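Local coordinates for glycosyl hydrolase family 88 (PDB 3WIW), which hydrolyses unsaturated glucuronyl saccharides derived from heparin, using an alpha6/alpha6-barrel of glycoside hydrolase family 88, at residues A[246-260]-A[308-322]. Sequence-based numbering, arbitrary orientation.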
loop_
_atom_site.group_PDB
_atom_site.type_symbol
_atom_site.label_atom_id
_atom_site.label_comp_id
_atom_site.label_asym_id
_atom_site.label_seq_id
_atom_site.Cartn_x
_atom_site.Cartn_y
_atom_site.Cartn_z
ATOM N N ARG A 246 -1.255 -3.402 -9.690
ATOM C CA ARG A 246 -1.021 -2.734 -8.419
ATOM C C ARG A 246 -1.528 -1.284 -8.469
ATOM O O ARG A 246 -2.053 -0.777 -7.490
ATOM C CB ARG A 246 0.434 -2.864 -7.949
ATOM C CG ARG A 246 0.641 -2.262 -6.563
ATOM C CD ARG A 246 1.965 -2.682 -5.942
ATOM N NE ARG A 246 3.148 -2.218 -6.671
ATOM C CZ ARG A 246 3.907 -2.994 -7.455
ATOM N NH1 ARG A 246 3.588 -4.266 -7.688
ATOM N NH2 ARG A 246 4.979 -2.481 -8.052
ATOM N N GLY A 247 -1.423 -0.645 -9.624
ATOM C CA GLY A 247 -2.002 0.678 -9.788
ATOM C C GLY A 247 -3.508 0.690 -9.615
ATOM O O GLY A 247 -4.049 1.605 -8.987
ATOM N N GLN A 248 -4.193 -0.304 -10.178
ATOM C CA GLN A 248 -5.642 -0.373 -9.987
ATOM C C GLN A 248 -5.945 -0.517 -8.491
ATOM O O GLN A 248 -6.886 0.122 -7.986
ATOM C CB GLN A 248 -6.270 -1.546 -10.749
ATOM C CG GLN A 248 -5.900 -1.655 -12.234
ATOM C CD GLN A 248 -5.996 -0.315 -12.975
ATOM O OE1 GLN A 248 -7.084 0.240 -13.179
ATOM N NE2 GLN A 248 -4.849 0.198 -13.403
ATOM N N ALA A 249 -5.144 -1.337 -7.803
ATOM C CA ALA A 249 -5.284 -1.563 -6.367
ATOM C C ALA A 249 -5.051 -0.265 -5.582
ATOM O O ALA A 249 -5.838 0.054 -4.686
ATOM C CB ALA A 249 -4.312 -2.621 -5.897
ATOM N N TRP A 250 -4.004 0.493 -5.910
ATOM C CA TRP A 250 -3.759 1.762 -5.200
ATOM C C TRP A 250 -4.948 2.704 -5.378
ATOM O O TRP A 250 -5.302 3.431 -4.457
ATOM C CB TRP A 250 -2.543 2.463 -5.760
ATOM C CG TRP A 250 -1.180 1.855 -5.586
ATOM C CD1 TRP A 250 -0.159 1.968 -6.508
ATOM C CD2 TRP A 250 -0.603 1.190 -4.436
ATOM N NE1 TRP A 250 0.977 1.372 -6.035
ATOM C CE2 TRP A 250 0.747 0.909 -4.758
ATOM C CE3 TRP A 250 -1.098 0.773 -3.183
ATOM C CZ2 TRP A 250 1.635 0.278 -3.860
ATOM C CZ3 TRP A 250 -0.212 0.125 -2.286
ATOM C CH2 TRP A 250 1.139 -0.119 -2.644
ATOM N N GLY A 251 -5.569 2.722 -6.566
ATOM C CA GLY A 251 -6.756 3.533 -6.798
ATOM C C GLY A 251 -7.916 3.109 -5.913
ATOM O O GLY A 251 -8.528 3.950 -5.242
ATOM N N LEU A 252 -8.223 1.813 -5.910
ATOM C CA LEU A 252 -9.307 1.306 -5.072
ATOM C C LEU A 252 -9.076 1.690 -3.602
ATOM O O LEU A 252 -9.968 2.219 -2.922
ATOM C CB LEU A 252 -9.402 -0.212 -5.200
ATOM C CG LEU A 252 -10.447 -0.863 -4.301
ATOM C CD1 LEU A 252 -11.870 -0.367 -4.611
ATOM C CD2 LEU A 252 -10.356 -2.394 -4.408
ATOM N N TYR A 253 -7.881 1.385 -3.112
ATOM C CA TYR A 253 -7.542 1.670 -1.733
ATOM C C TYR A 253 -7.594 3.183 -1.470
ATOM O O TYR A 253 -8.120 3.616 -0.444
ATOM C CB TYR A 253 -6.163 1.114 -1.452
ATOM C CG TYR A 253 -5.745 1.013 -0.008
ATOM C CD1 TYR A 253 -5.519 2.161 0.762
ATOM C CD2 TYR A 253 -5.525 -0.230 0.586
ATOM C CE1 TYR A 253 -5.065 2.075 2.074
ATOM C CE2 TYR A 253 -5.084 -0.329 1.901
ATOM C CZ TYR A 253 -4.843 0.830 2.634
ATOM O OH TYR A 253 -4.364 0.741 3.920
ATOM N N GLY A 254 -7.021 3.970 -2.385
ATOM C CA GLY A 254 -6.935 5.417 -2.238
ATOM C C GLY A 254 -8.316 6.026 -2.002
ATOM O O GLY A 254 -8.453 6.929 -1.162
ATOM N N TYR A 255 -9.335 5.553 -2.725
ATOM C CA TYR A 255 -10.683 6.139 -2.599
ATOM C C TYR A 255 -11.445 5.574 -1.410
ATOM O O TYR A 255 -12.214 6.304 -0.793
ATOM C CB TYR A 255 -11.474 6.104 -3.936
ATOM C CG TYR A 255 -10.827 7.112 -4.840
ATOM C CD1 TYR A 255 -11.054 8.469 -4.631
ATOM C CD2 TYR A 255 -9.876 6.739 -5.787
ATOM C CE1 TYR A 255 -10.412 9.432 -5.381
ATOM C CE2 TYR A 255 -9.216 7.693 -6.537
ATOM C CZ TYR A 255 -9.478 9.041 -6.316
ATOM O OH TYR A 255 -8.796 9.970 -7.055
ATOM N N THR A 256 -11.202 4.307 -1.069
ATOM C CA THR A 256 -11.777 3.726 0.136
ATOM C C THR A 256 -11.264 4.480 1.373
ATOM O O THR A 256 -12.046 4.904 2.235
ATOM C CB THR A 256 -11.458 2.225 0.197
ATOM O OG1 THR A 256 -12.024 1.585 -0.958
ATOM C CG2 THR A 256 -12.036 1.630 1.452
ATOM N N MET A 257 -9.948 4.680 1.429
ATOM C CA MET A 257 -9.313 5.403 2.527
ATOM C C MET A 257 -9.709 6.887 2.510
ATOM O O MET A 257 -9.962 7.479 3.572
ATOM C CB MET A 257 -7.796 5.180 2.469
ATOM C CG MET A 257 -6.962 6.051 3.398
ATOM S SD MET A 257 -6.592 7.712 2.745
ATOM C CE MET A 257 -5.606 7.264 1.313
ATOM N N SER A 258 -9.787 7.517 1.332
ATOM C CA SER A 258 -10.191 8.932 1.287
ATOM C C SER A 258 -11.616 9.089 1.780
ATOM O O SER A 258 -11.918 10.075 2.444
ATOM C CB SER A 258 -10.077 9.492 -0.124
ATOM O OG SER A 258 -8.713 9.686 -0.488
ATOM N N TYR A 259 -12.507 8.142 1.450
ATOM C CA TYR A 259 -13.846 8.162 2.034
ATOM C C TYR A 259 -13.792 8.057 3.560
ATOM O O TYR A 259 -14.432 8.835 4.273
ATOM C CB TYR A 259 -14.782 7.108 1.439
ATOM C CG TYR A 259 -16.146 7.182 2.103
ATOM C CD1 TYR A 259 -17.009 8.250 1.857
ATOM C CD2 TYR A 259 -16.540 6.228 3.034
ATOM C CE1 TYR A 259 -18.241 8.325 2.472
ATOM C CE2 TYR A 259 -17.782 6.291 3.653
ATOM C CZ TYR A 259 -18.623 7.345 3.371
ATOM O OH TYR A 259 -19.850 7.413 3.982
ATOM N N LYS A 260 -13.031 7.097 4.063
ATOM C CA LYS A 260 -12.931 6.875 5.503
ATOM C C LYS A 260 -12.500 8.156 6.221
ATOM O O LYS A 260 -13.040 8.497 7.279
ATOM C CB LYS A 260 -11.927 5.757 5.761
ATOM C CG LYS A 260 -11.754 5.324 7.205
ATOM C CD LYS A 260 -10.749 4.158 7.165
ATOM C CE LYS A 260 -10.638 3.349 8.435
ATOM N NZ LYS A 260 -9.601 2.300 8.189
ATOM N N ALA A 308 -0.636 -6.675 -5.331
ATOM C CA ALA A 308 -1.897 -6.089 -5.784
ATOM C C ALA A 308 -3.080 -6.774 -5.096
ATOM O O ALA A 308 -4.047 -6.104 -4.697
ATOM C CB ALA A 308 -2.025 -6.171 -7.302
ATOM N N ALA A 309 -3.050 -8.113 -5.021
ATOM C CA ALA A 309 -4.121 -8.862 -4.346
ATOM C C ALA A 309 -4.257 -8.411 -2.897
ATOM O O ALA A 309 -5.379 -8.244 -2.420
ATOM C CB ALA A 309 -3.862 -10.345 -4.389
ATOM N N ALA A 310 -3.137 -8.249 -2.183
ATOM C CA ALA A 310 -3.199 -7.898 -0.765
ATOM C C ALA A 310 -3.801 -6.499 -0.575
ATOM O O ALA A 310 -4.617 -6.289 0.340
ATOM C CB ALA A 310 -1.823 -7.987 -0.144
ATOM N N VAL A 311 -3.397 -5.540 -1.411
ATOM C CA VAL A 311 -3.923 -4.179 -1.355
ATOM C C VAL A 311 -5.419 -4.194 -1.642
ATOM O O VAL A 311 -6.200 -3.551 -0.935
ATOM C CB VAL A 311 -3.143 -3.251 -2.306
ATOM C CG1 VAL A 311 -3.799 -1.863 -2.391
ATOM C CG2 VAL A 311 -1.675 -3.130 -1.871
ATOM N N ILE A 312 -5.825 -4.954 -2.662
ATOM C CA ILE A 312 -7.238 -5.069 -2.987
ATOM C C ILE A 312 -8.029 -5.682 -1.835
ATOM O O ILE A 312 -9.104 -5.175 -1.496
ATOM C CB ILE A 312 -7.455 -5.873 -4.298
ATOM C CG1 ILE A 312 -6.993 -5.028 -5.487
ATOM C CG2 ILE A 312 -8.913 -6.271 -4.454
ATOM C CD1 ILE A 312 -6.726 -5.852 -6.749
ATOM N N ALA A 313 -7.521 -6.769 -1.240
ATOM C CA ALA A 313 -8.219 -7.396 -0.128
ATOM C C ALA A 313 -8.390 -6.408 1.037
ATOM O O ALA A 313 -9.497 -6.279 1.589
ATOM C CB ALA A 313 -7.496 -8.651 0.325
ATOM N N SER A 314 -7.318 -5.705 1.415
ATOM C CA SER A 314 -7.415 -4.765 2.522
ATOM C C SER A 314 -8.452 -3.687 2.218
ATOM O O SER A 314 -9.319 -3.399 3.048
ATOM C CB SER A 314 -6.066 -4.147 2.830
ATOM O OG SER A 314 -6.209 -3.455 4.050
ATOM N N ALA A 315 -8.409 -3.137 1.008
ATOM C CA ALA A 315 -9.349 -2.089 0.630
ATOM C C ALA A 315 -10.792 -2.600 0.629
ATOM O O ALA A 315 -11.688 -1.913 1.131
ATOM C CB ALA A 315 -8.993 -1.508 -0.729
ATOM N N LEU A 316 -11.017 -3.776 0.042
ATOM C CA LEU A 316 -12.375 -4.315 -0.035
ATOM C C LEU A 316 -12.968 -4.592 1.338
ATOM O O LEU A 316 -14.177 -4.436 1.544
ATOM C CB LEU A 316 -12.435 -5.561 -0.922
ATOM C CG LEU A 316 -12.237 -5.333 -2.422
ATOM C CD1 LEU A 316 -12.321 -6.677 -3.113
ATOM C CD2 LEU A 316 -13.287 -4.379 -2.983
ATOM N N LEU A 317 -12.122 -4.975 2.293
ATOM C CA LEU A 317 -12.612 -5.177 3.659
ATOM C C LEU A 317 -13.093 -3.855 4.271
ATOM O O LEU A 317 -14.174 -3.811 4.853
ATOM C CB LEU A 317 -11.534 -5.821 4.524
ATOM C CG LEU A 317 -11.273 -7.289 4.174
ATOM C CD1 LEU A 317 -9.946 -7.763 4.778
ATOM C CD2 LEU A 317 -12.449 -8.176 4.617
ATOM N N ASP A 318 -12.327 -2.775 4.118
ATOM C CA ASP A 318 -12.828 -1.485 4.584
ATOM C C ASP A 318 -14.052 -1.043 3.778
ATOM O O ASP A 318 -15.000 -0.515 4.342
ATOM C CB ASP A 318 -11.750 -0.408 4.569
ATOM C CG ASP A 318 -11.067 -0.251 5.920
ATOM O OD1 ASP A 318 -11.113 -1.189 6.762
ATOM O OD2 ASP A 318 -10.460 0.807 6.126
ATOM N N LEU A 319 -14.055 -1.271 2.464
ATOM C CA LEU A 319 -15.196 -0.858 1.656
ATOM C C LEU A 319 -16.456 -1.572 2.129
ATOM O O LEU A 319 -17.540 -0.968 2.189
ATOM C CB LEU A 319 -14.931 -1.153 0.183
ATOM C CG LEU A 319 -15.957 -0.605 -0.806
ATOM C CD1 LEU A 319 -16.056 0.911 -0.736
ATOM C CD2 LEU A 319 -15.633 -1.062 -2.233
ATOM N N SER A 320 -16.309 -2.859 2.474
ATOM C CA SER A 320 -17.452 -3.658 2.916
ATOM C C SER A 320 -18.149 -3.067 4.158
ATOM O O SER A 320 -19.362 -3.267 4.356
ATOM C CB SER A 320 -17.047 -5.119 3.157
ATOM O OG SER A 320 -16.431 -5.313 4.415
ATOM N N THR A 321 -17.405 -2.323 4.983
ATOM C CA THR A 321 -17.977 -1.752 6.206
ATOM C C THR A 321 -18.555 -0.362 5.988
ATOM O O THR A 321 -19.249 0.172 6.863
ATOM C CB THR A 321 -16.936 -1.677 7.344
ATOM O OG1 THR A 321 -15.942 -0.688 7.028
ATOM C CG2 THR A 321 -16.279 -3.041 7.551
ATOM N N GLN A 322 -18.251 0.240 4.839
ATOM C CA GLN A 322 -18.638 1.624 4.551
ATOM C C GLN A 322 -19.915 1.718 3.727
ATOM O O GLN A 322 -20.673 2.680 3.849
ATOM C CB GLN A 322 -17.522 2.343 3.793
ATOM C CG GLN A 322 -16.226 2.466 4.538
ATOM C CD GLN A 322 -15.089 2.831 3.612
ATOM O OE1 GLN A 322 -15.179 2.673 2.391
ATOM N NE2 GLN A 322 -14.015 3.308 4.179
HETATM O O HOH W 1 -20.299 4.689 5.633
HETATM O O HOH W 2 -10.211 -0.484 9.291
#
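Helices 246-260 and 308-322 run nearly parallel, crossing at 17° with their axes 8.5 Å apart at closest approach. Alanines line the close approach: A308 CB lies against the backbone of R246, and A249 and A315 follow along the interface. The A249 methyl lies against V311 and I312, its CB 3.6 Å from V311 CG1, while V311 CG2 reaches W250 CZ3 obliquely. One turn on, A315 CB presses on the backbone of Y253, whose ring, with CG anti to the backbone N (chi1 -166°), meets V311 O at its edge. L252 CD2 touches L316 CD2 at 3.8 Å.

T256 is a knob in the hole formed by A315, D318, L319 and Q322; its OG1 turns back to L252 O, leaving CG2 to fill the hole. In one of its two modelled conformers, Q322 NE2 donates to T256 O (3.2 Å), above the carbonyl plane and on the face opposite K260 N. The extended K260 chain carries NZ to the syn side of D318 OD2, a 2.7 Å salt bridge, and a water joins NZ to D318 OD1.

In the alpha6/alpha6-barrel, helix 375-392 packs beside the pair, with E383 OE2 hydrogen-bonded to both Y253 OH and S314 OG. W250 and R246, predicted substrate binders, mark the active-site end; helix 265-279 covers Y259, and helix 327-340 backs L316.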